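Flavin-nucleotide-binding protein (Mycobacterium smegmatis, PDB 4YBN) binds FAD and heme b in a split beta-barrel related to pyridoxamine 5'-phosphate oxidase and probably acts as an oxidoreductase. Local coordinates at residues K17-R22 with L163-G168; A35-V40 with F48-G53; R71-G76 with L150-A155; S82-D87 with Y102-L107. All coordinates share one frame; numbering follows the deposited sequence.

Contact 1: K17-R22 with L163-G168; sequences KQSTSR and LKLSEG. With FAD (flavin-adenine dinucleotide), chain K.
K17 and S166 are brought together by two torsions: K17 CG lies anti to its carbonyl carbon (chi1 -73°), with the chain extended beyond it, and S166 OG lies anti to its backbone N (chi1 -158°). K17 NZ then gives a hydrogen bond of 3.0 Å to S166 OG. K164, also extended, runs obliquely across this lysine, its CE 3.8 Å from K17 CB. The two ammonium groups, K17 NZ and K164 NZ, stay 5.9 Å apart, and each also bonds to a different oxygen of one heme propionate, whose negative charge probably offsets their repulsion. K164 NZ further donates to FAD O3' at 2.8 Å and to the carbonyl of R13. The backbones hold this layout through a single bridge, Q18 with K164. L165 N binds K17 O at 2.8 Å in a nearly straight bond (169°), and S19 N binds L163 O at 2.9 Å. A water links Q18 NE2, S19 O and L163 N, and Q18 OE1 accepts from V11 N. Beyond the bridge, S19 CB packs 3.5 Å from L165 CD1, while S19 OG accepts from S21 N in an ST turn. S21 in turn is the N-cap of helix 22-29, its OG accepting from R24 N. Thus the loop before that helix pairs with strand 161-166 at the cofactor pocket, K17 serving the heme site and K164 both heme and FAD sites.

Contact 2: A35-V40 with F48-G53; sequences ATVALV and FPIGFG. With FAD (flavin-adenine dinucleotide), chain H.
V37 stands beside the F48 ring, the two side chains pointing the same way, so that V37 CB rests over one face, 4.2 Å from the ring centroid and displaced toward the rim. V37 CG1 reaches the same rim at CE2 and CZ. L39 fills the hollow at the ring's edge: its CD2 lies near the ring plane, 3.6 Å from F48 CE2. The other methyl of V37, CG2, fits obliquely against I50 CG2 at 3.9 Å, and the next hollow along the strand takes A35, whose small CB abuts F52 CD1 at 3.5 Å. V37 is thus wedged between an aromatic ring and a branched aliphatic chain. F48 CG sits between its backbone N and carbonyl carbon (chi1 64°), and the end of the ring comes close to V37 and L39. The antiparallel strands are tied by two hydrogen-bonded pairs, A35 with I50 and V37 with F48, flanking the non-hydrogen-bonded pair T36 with P49. The strand axes diverge markedly from antiparallel, at 133°. I50 sends CG1 the other way, onto the flavin, 3.5 Å from FAD C4X, and the pyrrolidine of P49 lies against the dimethylbenzene part. FAD O2' donates to P49 O at 2.9 Å, and G51 N lies 2.9 Å from flavin N5. Around this hairpin, W69 of helix 68-74 stacks on F48, I61 of strand 58-64 touches I50 and F52, V81 and V83 of strand 78-91 cover A35, and T36 and A38 meet their counterparts in the second subunit.

Contact 3: R71-G76 with L150-A155; sequences RALAEG and LALALA
L152 reaches from its strand into the last turn of helix 68-74 and meets A74 and L73 with its two methyls. From CB, which leaves the strand toward the helix, CG turns anti to the carbonyl carbon (chi1 -53°), and there the chain forks. One branch ends at CD1, 4.0 Å from L73 CB. The other ends at CD2, which touches A74 at both CA and CB, each 4.0 Å away, and so lies against the helix backbone itself. The arrangement is helix-on-sheet packing in a split beta-barrel, with strand 149-155 as the floor and the C-terminal end of the helix laid upon it. That end closes in a Schellman motif, G76 taking a positive phi (109°) and giving its N to L73 O at 3.0 Å. Two residues back along the strand, L150 lays CD2 4.0 Å from R71 N and 4.4 Å from A74 CB, the outer part of the apolar patch. R71 NE donates to the carbonyl of T65. L70, one turn before A74, touches both L150 and L152, while I61 of strand 58-64 and V113 of strand 110-113 border the same patch.

Contact 4: S82-D87 with Y102-L107; sequences SVTALD and YRSATL. With FAD (flavin-adenine dinucleotide), chain K.
Strands 82-87 and 102-107 run almost exactly antiparallel (178° between axes), with V83-A105 and A85-R103 as hydrogen-bonded pairs and S82-T106, T84-S104 and L86-Y102 as non-hydrogen-bonded ones. On the face of V83, A85, R103 and A105, R103 grips D87 side-on: NH2 bonds to OD1 at 2.9 Å and NE to OD2 at 3.0 Å, in a salt bridge whose carboxylate and guanidinium planes are 31° apart. The bend at chi3 (-84°) swings NE into place, and A85 CB lies over a face of the guanidinium, 3.5 Å from NH2. L28 of helix 22-29 covers A85 and A105 on this side. On the other face T84 OG1 and S104 OG share a hydrogen bond of 2.9 Å, and a water joins S82 OG, A105 O and T106 OG1. S104 CB lies 3.3 Å from adenine N1A, and T106 OG1 comes 3.2 Å from C2A. The Y102 ring covers the dimethylbenzene end of the flavin, FAD C8 lying 3.2 Å above its plane over the centre; Y102 OH bonds to a heme propionate oxygen. P49 of the second subunit packs on S104, so this hairpin forms one wall of the intersubunit FAD pocket of a split beta-barrel flavoprotein.

Overall arrangement
All four contacts reach one curled antiparallel sheet. Along the chain, contact 1 joins the two outermost segments, contact 2 closes early, and contact 4 lies between the segments of contact 3. Contacts 1 and 4 are neighbours, with centres 10 Å apart on adjacent strands 161-166 and 99-108, and share one FAD. Contact 2 adjoins contact 4 (centres about 12 Å apart) through strands 34-41 and 78-91, and contact 3 (centres about 11 Å apart) through helix 68-74; contacts 1 and 3 are about 28 Å apart, centre to centre. Each FAD is held by contacts 1 and 4 of one subunit and contact 2 of the other, which makes the cofactor sites a property of the dimer.

Contact 1: K17-R22 with L163-G168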
# COMPACT_ATOMS: atom_id res chain seq x y z
N LYS A 17 -3.80 17.79 -8.68
CA LYS A 17 -4.22 16.54 -8.07
C LYS A 17 -4.31 16.58 -6.53
O LYS A 17 -4.84 15.63 -5.91
CB LYS A 17 -3.26 15.44 -8.48
CG LYS A 17 -3.45 15.04 -9.93
CD LYS A 17 -2.29 14.21 -10.41
CE LYS A 17 -2.50 13.78 -11.84
NZ LYS A 17 -1.68 12.55 -12.08
N GLN A 18 -3.80 17.66 -5.90
CA GLN A 18 -3.92 17.83 -4.45
C GLN A 18 -5.35 18.18 -4.12
O GLN A 18 -5.96 18.96 -4.85
CB GLN A 18 -3.02 18.92 -3.95
CG GLN A 18 -3.07 19.06 -2.43
CD GLN A 18 -1.72 19.50 -1.83
OE1 GLN A 18 -0.86 20.10 -2.52
NE2 GLN A 18 -1.52 19.17 -0.55
N SER A 19 -5.91 17.54 -3.09
CA SER A 19 -7.24 17.89 -2.56
C SER A 19 -7.16 18.32 -1.11
O SER A 19 -6.52 17.67 -0.32
CB SER A 19 -8.17 16.69 -2.66
OG SER A 19 -9.35 16.94 -1.85
N THR A 20 -7.84 19.39 -0.74
CA THR A 20 -7.96 19.79 0.66
C THR A 20 -9.26 19.33 1.34
O THR A 20 -9.58 19.79 2.42
CB THR A 20 -7.91 21.32 0.78
OG1 THR A 20 -8.95 21.86 -0.05
CG2 THR A 20 -6.51 21.86 0.32
N SER A 21 -10.01 18.45 0.72
CA SER A 21 -11.21 17.99 1.36
C SER A 21 -10.93 16.92 2.46
O SER A 21 -10.46 15.80 2.17
CB SER A 21 -12.17 17.45 0.35
OG SER A 21 -13.26 16.80 1.00
N ARG A 22 -11.29 17.28 3.70
CA ARG A 22 -11.22 16.37 4.82
C ARG A 22 -12.18 15.21 4.63
O ARG A 22 -11.96 14.08 5.09
CB ARG A 22 -11.56 17.14 6.11
CG ARG A 22 -11.65 16.29 7.35
CD ARG A 22 -10.34 15.59 7.70
NE ARG A 22 -10.64 14.46 8.58
CZ ARG A 22 -10.68 14.53 9.92
NH1 ARG A 22 -11.05 13.44 10.61
NH2 ARG A 22 -10.31 15.66 10.57
N LEU A 163 -3.45 15.18 0.80
CA LEU A 163 -4.18 14.19 0.01
C LEU A 163 -3.94 14.42 -1.48
O LEU A 163 -4.11 15.56 -2.05
CB LEU A 163 -5.68 14.24 0.36
CG LEU A 163 -6.58 13.23 -0.35
CD1 LEU A 163 -6.37 11.79 0.02
CD2 LEU A 163 -8.01 13.63 -0.12
N LYS A 164 -3.55 13.37 -2.16
CA LYS A 164 -3.37 13.44 -3.64
C LYS A 164 -4.22 12.42 -4.37
O LYS A 164 -4.27 11.23 -4.00
CB LYS A 164 -1.93 13.26 -3.95
CG LYS A 164 -1.61 13.48 -5.44
CD LYS A 164 -0.13 13.75 -5.72
CE LYS A 164 0.10 14.19 -7.18
NZ LYS A 164 1.57 14.16 -7.44
N LEU A 165 -4.96 12.91 -5.36
CA LEU A 165 -5.98 12.11 -6.06
C LEU A 165 -5.67 12.11 -7.56
O LEU A 165 -5.62 13.18 -8.17
CB LEU A 165 -7.39 12.70 -5.85
CG LEU A 165 -7.83 13.12 -4.42
CD1 LEU A 165 -9.19 13.83 -4.42
CD2 LEU A 165 -7.92 11.87 -3.53
N SER A 166 -5.53 10.94 -8.17
CA SER A 166 -5.41 10.79 -9.63
C SER A 166 -6.45 9.83 -10.13
O SER A 166 -6.34 8.65 -9.88
CB SER A 166 -4.06 10.25 -9.99
OG SER A 166 -3.78 10.58 -11.34
N GLU A 167 -7.51 10.32 -10.76
CA GLU A 167 -8.54 9.43 -11.28
C GLU A 167 -8.91 9.82 -12.70
O GLU A 167 -10.06 9.60 -13.11
CB GLU A 167 -9.80 9.46 -10.40
CG GLU A 167 -9.59 9.09 -8.92
CD GLU A 167 -9.16 7.65 -8.71
OE1 GLU A 167 -9.36 6.81 -9.61
OE2 GLU A 167 -8.63 7.34 -7.65
N GLY A 168 -7.96 10.35 -13.45
CA GLY A 168 -8.23 10.91 -14.78
C GLY A 168 -8.00 9.91 -15.87
O GLY A 168 -7.99 8.67 -15.61
PA FAD K . 7.45 16.79 -2.72
O1A FAD K . 7.40 18.22 -3.19
O2A FAD K . 8.81 16.15 -2.64
O5B FAD K . 6.58 16.68 -1.33
C5B FAD K . 5.94 17.82 -0.72
C4B FAD K . 4.66 17.42 0.03
O4B FAD K . 3.65 17.00 -0.92
C3B FAD K . 4.75 16.17 0.92
O3B FAD K . 5.43 16.35 2.17
C2B FAD K . 3.30 15.68 0.99
O2B FAD K . 2.58 16.29 2.06
C1B FAD K . 2.68 16.14 -0.34
N9A FAD K . 2.47 14.96 -1.19
C8A FAD K . 3.28 14.68 -2.24
N7A FAD K . 2.89 13.51 -2.83
C5A FAD K . 1.83 13.04 -2.15
C6A FAD K . 0.99 11.82 -2.28
N6A FAD K . 1.29 10.98 -3.30
N1A FAD K . -0.04 11.65 -1.40
C2A FAD K . -0.27 12.53 -0.38
N3A FAD K . 0.47 13.65 -0.23
C4A FAD K . 1.53 13.98 -1.06
N1 FAD K . 5.26 9.74 -8.65
C2 FAD K . 6.26 9.58 -9.57
O2 FAD K . 7.00 10.58 -9.66
N3 FAD K . 6.41 8.43 -10.29
C4 FAD K . 5.61 7.32 -10.09
O4 FAD K . 5.68 6.19 -10.64
C4X FAD K . 4.48 7.44 -9.13
N5 FAD K . 3.65 6.41 -8.88
C5X FAD K . 2.67 6.55 -7.95
C6 FAD K . 1.82 5.53 -7.70
C7 FAD K . 0.80 5.70 -6.79
C7M FAD K . -0.14 4.57 -6.49
C8 FAD K . 0.62 6.95 -6.02
C8M FAD K . -0.46 7.09 -4.98
C9 FAD K . 1.47 7.99 -6.28
C9A FAD K . 2.49 7.82 -7.21
N10 FAD K . 3.38 8.87 -7.44
C10 FAD K . 4.37 8.73 -8.41
C1' FAD K . 3.21 10.18 -6.74
C2' FAD K . 4.25 10.49 -5.70
O2' FAD K . 3.74 10.07 -4.43
C3' FAD K . 4.41 12.01 -5.68
O3' FAD K . 3.09 12.64 -5.63
C4' FAD K . 5.27 12.47 -6.89
O4' FAD K . 6.57 11.82 -6.88
C5' FAD K . 5.44 13.98 -6.86
O5' FAD K . 5.85 14.34 -5.55
P FAD K . 6.32 15.84 -5.21
O1P FAD K . 5.15 16.69 -5.64
O2P FAD K . 7.67 16.08 -5.78
O3P FAD K . 6.45 15.86 -3.63
O HOH W 1 -4.07 18.02 0.59

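Contact 2: A35-V40 with F48-G53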
# COMPACT_ATOMS: atom_id res chain seq x y z
N ALA A 35 -1.60 1.03 6.65
CA ALA A 35 -0.80 2.24 6.57
C ALA A 35 0.68 1.82 6.51
O ALA A 35 1.07 0.75 7.01
CB ALA A 35 -1.04 3.08 7.83
N THR A 36 1.51 2.68 5.94
CA THR A 36 2.90 2.46 6.03
C THR A 36 3.40 3.61 6.89
O THR A 36 3.13 4.74 6.57
CB THR A 36 3.58 2.45 4.65
OG1 THR A 36 3.03 1.35 3.92
CG2 THR A 36 5.00 2.24 4.81
N VAL A 37 4.14 3.28 7.92
CA VAL A 37 4.63 4.25 8.88
C VAL A 37 6.14 4.39 8.76
O VAL A 37 6.85 3.43 8.68
CB VAL A 37 4.31 3.83 10.29
CG1 VAL A 37 4.98 4.76 11.30
CG2 VAL A 37 2.83 3.77 10.52
N ALA A 38 6.59 5.62 8.64
CA ALA A 38 8.00 5.95 8.50
C ALA A 38 8.45 6.74 9.72
O ALA A 38 7.72 7.64 10.20
CB ALA A 38 8.16 6.79 7.27
N LEU A 39 9.64 6.43 10.23
CA LEU A 39 10.24 7.12 11.30
C LEU A 39 11.78 7.06 11.10
O LEU A 39 12.28 6.46 10.15
CB LEU A 39 9.85 6.51 12.62
CG LEU A 39 10.28 5.10 12.96
CD1 LEU A 39 10.43 4.93 14.45
CD2 LEU A 39 9.26 4.11 12.41
N VAL A 40 12.49 7.70 12.00
CA VAL A 40 13.95 7.81 11.91
C VAL A 40 14.52 7.11 13.14
O VAL A 40 14.03 7.29 14.28
CB VAL A 40 14.33 9.26 11.91
CG1 VAL A 40 15.83 9.44 11.69
CG2 VAL A 40 13.59 10.03 10.82
N PHE A 48 7.45 0.62 8.02
CA PHE A 48 6.83 -0.67 8.28
C PHE A 48 5.35 -0.54 8.04
O PHE A 48 4.79 0.51 8.20
CB PHE A 48 7.14 -1.19 9.66
CG PHE A 48 6.62 -0.35 10.79
CD1 PHE A 48 5.39 -0.61 11.33
CD2 PHE A 48 7.36 0.65 11.33
CE1 PHE A 48 4.88 0.13 12.42
CE2 PHE A 48 6.84 1.43 12.38
CZ PHE A 48 5.60 1.17 12.91
N PRO A 49 4.74 -1.57 7.56
CA PRO A 49 3.35 -1.57 7.37
C PRO A 49 2.60 -1.90 8.64
O PRO A 49 3.11 -2.63 9.54
CB PRO A 49 3.16 -2.75 6.38
CG PRO A 49 4.25 -3.64 6.67
CD PRO A 49 5.38 -2.82 7.12
N ILE A 50 1.38 -1.44 8.77
CA ILE A 50 0.60 -1.78 9.97
C ILE A 50 -0.86 -1.51 9.74
O ILE A 50 -1.23 -0.59 9.01
CB ILE A 50 1.13 -0.95 11.19
CG1 ILE A 50 0.53 -1.48 12.48
CG2 ILE A 50 0.76 0.49 10.99
CD1 ILE A 50 1.27 -1.33 13.79
N GLY A 51 -1.76 -2.31 10.31
CA GLY A 51 -3.19 -1.92 10.23
C GLY A 51 -3.57 -0.68 11.02
O GLY A 51 -3.03 -0.41 12.07
N PHE A 52 -4.48 0.13 10.51
CA PHE A 52 -4.88 1.28 11.29
C PHE A 52 -6.41 1.41 11.16
O PHE A 52 -7.03 0.89 10.19
CB PHE A 52 -4.21 2.54 10.80
CG PHE A 52 -4.84 3.08 9.58
CD1 PHE A 52 -4.49 2.56 8.30
CD2 PHE A 52 -5.86 4.03 9.65
CE1 PHE A 52 -5.15 2.96 7.14
CE2 PHE A 52 -6.51 4.44 8.51
CZ PHE A 52 -6.19 3.89 7.24
N GLY A 53 -7.04 2.12 12.07
CA GLY A 53 -8.42 2.54 11.90
C GLY A 53 -8.56 4.01 12.26
O GLY A 53 -7.84 4.51 13.13
PA FAD H . 11.68 -4.56 14.28
O1A FAD H . 12.43 -5.47 15.22
O2A FAD H . 11.34 -3.16 14.74
O5B FAD H . 12.52 -4.39 12.89
C5B FAD H . 13.71 -5.11 12.57
C4B FAD H . 13.79 -5.35 11.06
O4B FAD H . 13.01 -6.51 10.68
C3B FAD H . 13.22 -4.23 10.19
O3B FAD H . 14.04 -3.06 9.97
C2B FAD H . 12.96 -4.93 8.89
O2B FAD H . 14.17 -4.88 8.16
C1B FAD H . 12.52 -6.34 9.35
N9A FAD H . 11.02 -6.35 9.28
C8A FAD H . 10.20 -6.26 10.35
N7A FAD H . 8.89 -6.25 9.96
C5A FAD H . 8.86 -6.34 8.62
C6A FAD H . 7.80 -6.38 7.59
N6A FAD H . 6.51 -6.34 7.99
N1A FAD H . 8.23 -6.49 6.29
C2A FAD H . 9.53 -6.58 5.91
N3A FAD H . 10.51 -6.53 6.80
C4A FAD H . 10.27 -6.41 8.16
N1 FAD H . 1.93 -5.28 13.49
C2 FAD H . 1.24 -4.95 14.62
O2 FAD H . 1.92 -4.97 15.67
N3 FAD H . -0.10 -4.66 14.62
C4 FAD H . -0.81 -4.61 13.46
O4 FAD H . -2.02 -4.32 13.37
C4X FAD H . -0.12 -4.95 12.19
N5 FAD H . -0.79 -4.95 11.02
C5X FAD H . -0.14 -5.27 9.86
C6 FAD H . -0.83 -5.25 8.65
C7 FAD H . -0.20 -5.55 7.46
C7M FAD H . -0.98 -5.53 6.17
C8 FAD H . 1.24 -5.91 7.48
C8M FAD H . 2.00 -6.22 6.22
C9 FAD H . 1.93 -5.92 8.66
C9A FAD H . 1.30 -5.61 9.86
N10 FAD H . 2.03 -5.60 11.08
C10 FAD H . 1.33 -5.30 12.27
C1' FAD H . 3.45 -6.00 11.12
C2' FAD H . 4.51 -4.94 11.25
O2' FAD H . 5.08 -4.70 9.96
C3' FAD H . 5.61 -5.47 12.21
O3' FAD H . 6.08 -6.78 11.75
C4' FAD H . 5.24 -5.44 13.72
O4' FAD H . 4.88 -4.11 14.16
C5' FAD H . 6.41 -5.90 14.60
O5' FAD H . 7.64 -5.30 14.15
P FAD H . 9.05 -5.48 14.93
O1P FAD H . 9.16 -6.91 15.39
O2P FAD H . 9.10 -4.32 15.92
O3P FAD H . 10.27 -5.27 13.85

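Contact 3: R71-G76 with L150-A155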
# COMPACT_ATOMS: atom_id res chain seq x y z
N ARG A 71 7.42 0.62 20.16
CA ARG A 71 8.07 1.30 21.30
C ARG A 71 8.71 2.62 20.92
O ARG A 71 8.64 3.57 21.67
CB ARG A 71 9.14 0.44 21.97
CG ARG A 71 8.62 -0.58 22.96
CD ARG A 71 9.80 -1.32 23.58
NE ARG A 71 9.33 -2.48 24.32
CZ ARG A 71 10.10 -3.25 25.07
NH1 ARG A 71 11.40 -2.99 25.19
NH2 ARG A 71 9.56 -4.28 25.73
N ALA A 72 9.30 2.68 19.77
CA ALA A 72 9.95 3.89 19.28
C ALA A 72 8.93 4.97 19.09
O ALA A 72 9.10 6.10 19.53
CB ALA A 72 10.72 3.61 18.00
N LEU A 73 7.77 4.62 18.55
CA LEU A 73 6.73 5.57 18.40
C LEU A 73 6.11 5.98 19.73
O LEU A 73 5.77 7.13 19.92
CB LEU A 73 5.61 4.97 17.54
CG LEU A 73 5.98 4.71 16.05
CD1 LEU A 73 4.81 3.94 15.44
CD2 LEU A 73 6.17 6.02 15.34
N ALA A 74 5.95 5.03 20.63
CA ALA A 74 5.42 5.31 21.95
C ALA A 74 6.35 6.30 22.73
O ALA A 74 5.90 7.19 23.42
CB ALA A 74 5.34 4.07 22.74
N GLU A 75 7.63 6.21 22.46
CA GLU A 75 8.65 7.07 23.09
C GLU A 75 8.77 8.42 22.39
O GLU A 75 9.57 9.27 22.80
CB GLU A 75 9.98 6.36 23.11
CG GLU A 75 9.95 5.20 24.12
CD GLU A 75 11.15 4.23 24.05
OE1 GLU A 75 12.15 4.44 23.34
OE2 GLU A 75 11.09 3.17 24.70
N GLY A 76 7.96 8.67 21.36
CA GLY A 76 7.89 9.98 20.80
C GLY A 76 8.52 10.18 19.44
O GLY A 76 8.57 11.29 18.95
N LEU A 150 -0.04 -2.38 22.99
CA LEU A 150 0.29 -1.00 22.89
C LEU A 150 -0.66 -0.47 21.86
O LEU A 150 -0.75 -0.99 20.76
CB LEU A 150 1.72 -0.96 22.40
CG LEU A 150 2.53 0.31 22.46
CD1 LEU A 150 2.43 0.96 23.83
CD2 LEU A 150 3.98 -0.04 22.14
N ALA A 151 -1.44 0.50 22.23
CA ALA A 151 -2.27 1.23 21.30
C ALA A 151 -1.79 2.63 21.21
O ALA A 151 -1.51 3.23 22.22
CB ALA A 151 -3.72 1.20 21.82
N LEU A 152 -1.75 3.19 20.00
CA LEU A 152 -1.23 4.51 19.73
C LEU A 152 -2.10 5.29 18.81
O LEU A 152 -2.68 4.71 17.89
CB LEU A 152 0.15 4.40 19.05
CG LEU A 152 1.17 3.53 19.79
CD1 LEU A 152 2.30 3.15 18.86
CD2 LEU A 152 1.73 4.30 20.93
N ALA A 153 -2.15 6.62 18.97
CA ALA A 153 -3.08 7.46 18.19
C ALA A 153 -2.38 8.69 17.70
O ALA A 153 -1.64 9.34 18.45
CB ALA A 153 -4.26 7.88 19.07
N LEU A 154 -2.54 8.95 16.42
CA LEU A 154 -2.06 10.14 15.79
C LEU A 154 -3.21 11.04 15.44
O LEU A 154 -4.14 10.63 14.77
CB LEU A 154 -1.30 9.71 14.52
CG LEU A 154 -0.75 10.82 13.62
CD1 LEU A 154 0.44 11.43 14.34
CD2 LEU A 154 -0.33 10.36 12.26
N ALA A 155 -3.13 12.28 15.89
CA ALA A 155 -4.15 13.30 15.67
C ALA A 155 -4.25 13.69 14.24
O ALA A 155 -3.26 13.97 13.61
CB ALA A 155 -3.86 14.55 16.53

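Contact 4: S82-D87 with Y102-L107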
# COMPACT_ATOMS: atom_id res chain seq x y z
N SER A 82 1.67 6.89 5.68
CA SER A 82 1.18 6.90 4.31
C SER A 82 0.11 5.85 4.08
O SER A 82 0.22 4.68 4.50
CB SER A 82 2.42 6.70 3.34
OG SER A 82 1.99 6.55 2.02
N VAL A 83 -0.96 6.30 3.44
CA VAL A 83 -2.13 5.44 3.15
C VAL A 83 -2.48 5.60 1.69
O VAL A 83 -2.76 6.70 1.23
CB VAL A 83 -3.38 5.77 4.03
CG1 VAL A 83 -4.52 4.80 3.70
CG2 VAL A 83 -2.97 5.62 5.50
N THR A 84 -2.52 4.47 0.97
CA THR A 84 -2.63 4.49 -0.49
C THR A 84 -3.61 3.44 -1.02
O THR A 84 -3.64 2.28 -0.57
CB THR A 84 -1.19 4.27 -1.10
OG1 THR A 84 -0.37 5.40 -0.76
CG2 THR A 84 -1.22 4.19 -2.59
N ALA A 85 -4.46 3.90 -1.90
CA ALA A 85 -5.34 3.08 -2.71
C ALA A 85 -4.95 3.14 -4.15
O ALA A 85 -4.94 4.19 -4.74
CB ALA A 85 -6.74 3.58 -2.56
N LEU A 86 -4.59 2.00 -4.71
CA LEU A 86 -4.27 1.86 -6.15
C LEU A 86 -5.52 1.46 -6.88
O LEU A 86 -6.02 0.37 -6.63
CB LEU A 86 -3.25 0.76 -6.31
CG LEU A 86 -2.72 0.38 -7.71
CD1 LEU A 86 -2.21 1.59 -8.41
CD2 LEU A 86 -1.60 -0.64 -7.59
N ASP A 87 -6.02 2.35 -7.73
CA ASP A 87 -7.29 2.26 -8.40
C ASP A 87 -7.25 1.86 -9.85
O ASP A 87 -8.27 1.57 -10.40
CB ASP A 87 -8.00 3.61 -8.33
CG ASP A 87 -8.36 3.97 -6.90
OD1 ASP A 87 -8.49 3.02 -6.10
OD2 ASP A 87 -8.51 5.15 -6.58
N TYR A 102 -4.88 6.52 -8.56
CA TYR A 102 -4.69 6.25 -7.12
C TYR A 102 -5.22 7.36 -6.26
O TYR A 102 -5.55 8.44 -6.76
CB TYR A 102 -3.22 6.12 -6.86
CG TYR A 102 -2.48 7.43 -7.12
CD1 TYR A 102 -2.52 8.48 -6.19
CD2 TYR A 102 -1.73 7.62 -8.30
CE1 TYR A 102 -1.82 9.66 -6.40
CE2 TYR A 102 -1.01 8.80 -8.50
CZ TYR A 102 -1.07 9.82 -7.55
OH TYR A 102 -0.38 10.99 -7.74
N ARG A 103 -5.29 7.10 -4.94
CA ARG A 103 -5.61 8.11 -3.93
C ARG A 103 -4.58 7.87 -2.82
O ARG A 103 -4.33 6.72 -2.47
CB ARG A 103 -6.98 7.86 -3.35
CG ARG A 103 -8.20 8.07 -4.23
CD ARG A 103 -9.40 7.46 -3.56
NE ARG A 103 -9.43 6.04 -3.89
CZ ARG A 103 -10.16 5.11 -3.31
NH1 ARG A 103 -10.99 5.43 -2.31
NH2 ARG A 103 -10.04 3.83 -3.74
N SER A 104 -3.92 8.89 -2.32
CA SER A 104 -2.91 8.68 -1.34
C SER A 104 -2.97 9.80 -0.28
O SER A 104 -3.20 10.95 -0.64
CB SER A 104 -1.49 8.72 -1.99
OG SER A 104 -0.57 8.33 -0.94
N ALA A 105 -2.78 9.46 0.97
CA ALA A 105 -2.74 10.50 2.01
C ALA A 105 -1.47 10.31 2.76
O ALA A 105 -1.00 9.18 2.95
CB ALA A 105 -3.94 10.36 2.92
N THR A 106 -0.90 11.42 3.20
CA THR A 106 0.27 11.40 4.05
C THR A 106 -0.03 12.29 5.28
O THR A 106 -0.55 13.39 5.11
CB THR A 106 1.50 11.97 3.34
OG1 THR A 106 1.58 11.42 2.01
CG2 THR A 106 2.70 11.51 4.12
N LEU A 107 0.16 11.74 6.47
CA LEU A 107 -0.06 12.42 7.76
C LEU A 107 1.24 12.48 8.62
O LEU A 107 2.01 11.54 8.64
CB LEU A 107 -1.09 11.70 8.59
CG LEU A 107 -2.42 11.59 7.81
CD1 LEU A 107 -2.52 10.26 7.04
CD2 LEU A 107 -3.59 11.76 8.75
PA FAD K . 7.45 16.79 -2.72
O1A FAD K . 7.40 18.22 -3.19
O2A FAD K . 8.81 16.15 -2.64
O5B FAD K . 6.58 16.68 -1.33
C5B FAD K . 5.94 17.82 -0.72
C4B FAD K . 4.66 17.42 0.03
O4B FAD K . 3.65 17.00 -0.92
C3B FAD K . 4.75 16.17 0.92
O3B FAD K . 5.43 16.35 2.17
C2B FAD K . 3.30 15.68 0.99
O2B FAD K . 2.58 16.29 2.06
C1B FAD K . 2.68 16.14 -0.34
N9A FAD K . 2.47 14.96 -1.19
C8A FAD K . 3.28 14.68 -2.24
N7A FAD K . 2.89 13.51 -2.83
C5A FAD K . 1.83 13.04 -2.15
C6A FAD K . 0.99 11.82 -2.28
N6A FAD K . 1.29 10.98 -3.30
N1A FAD K . -0.04 11.65 -1.40
C2A FAD K . -0.27 12.53 -0.38
N3A FAD K . 0.47 13.65 -0.23
C4A FAD K . 1.53 13.98 -1.06
N1 FAD K . 5.26 9.74 -8.65
C2 FAD K . 6.26 9.58 -9.57
O2 FAD K . 7.00 10.58 -9.66
N3 FAD K . 6.41 8.43 -10.29
C4 FAD K . 5.61 7.32 -10.09
O4 FAD K . 5.68 6.19 -10.64
C4X FAD K . 4.48 7.44 -9.13
N5 FAD K . 3.65 6.41 -8.88
C5X FAD K . 2.67 6.55 -7.95
C6 FAD K . 1.82 5.53 -7.70
C7 FAD K . 0.80 5.70 -6.79
C7M FAD K . -0.14 4.57 -6.49
C8 FAD K . 0.62 6.95 -6.02
C8M FAD K . -0.46 7.09 -4.98
C9 FAD K . 1.47 7.99 -6.28
C9A FAD K . 2.49 7.82 -7.21
N10 FAD K . 3.38 8.87 -7.44
C10 FAD K . 4.37 8.73 -8.41
C1' FAD K . 3.21 10.18 -6.74
C2' FAD K . 4.25 10.49 -5.70
O2' FAD K . 3.74 10.07 -4.43
C3' FAD K . 4.41 12.01 -5.68
O3' FAD K . 3.09 12.64 -5.63
C4' FAD K . 5.27 12.47 -6.89
O4' FAD K . 6.57 11.82 -6.88
C5' FAD K . 5.44 13.98 -6.86
O5' FAD K . 5.85 14.34 -5.55
P FAD K . 6.32 15.84 -5.21
O1P FAD K . 5.15 16.69 -5.64
O2P FAD K . 7.67 16.08 -5.78
O3P FAD K . 6.45 15.86 -3.63
O HOH W 2 1.16 8.79 0.87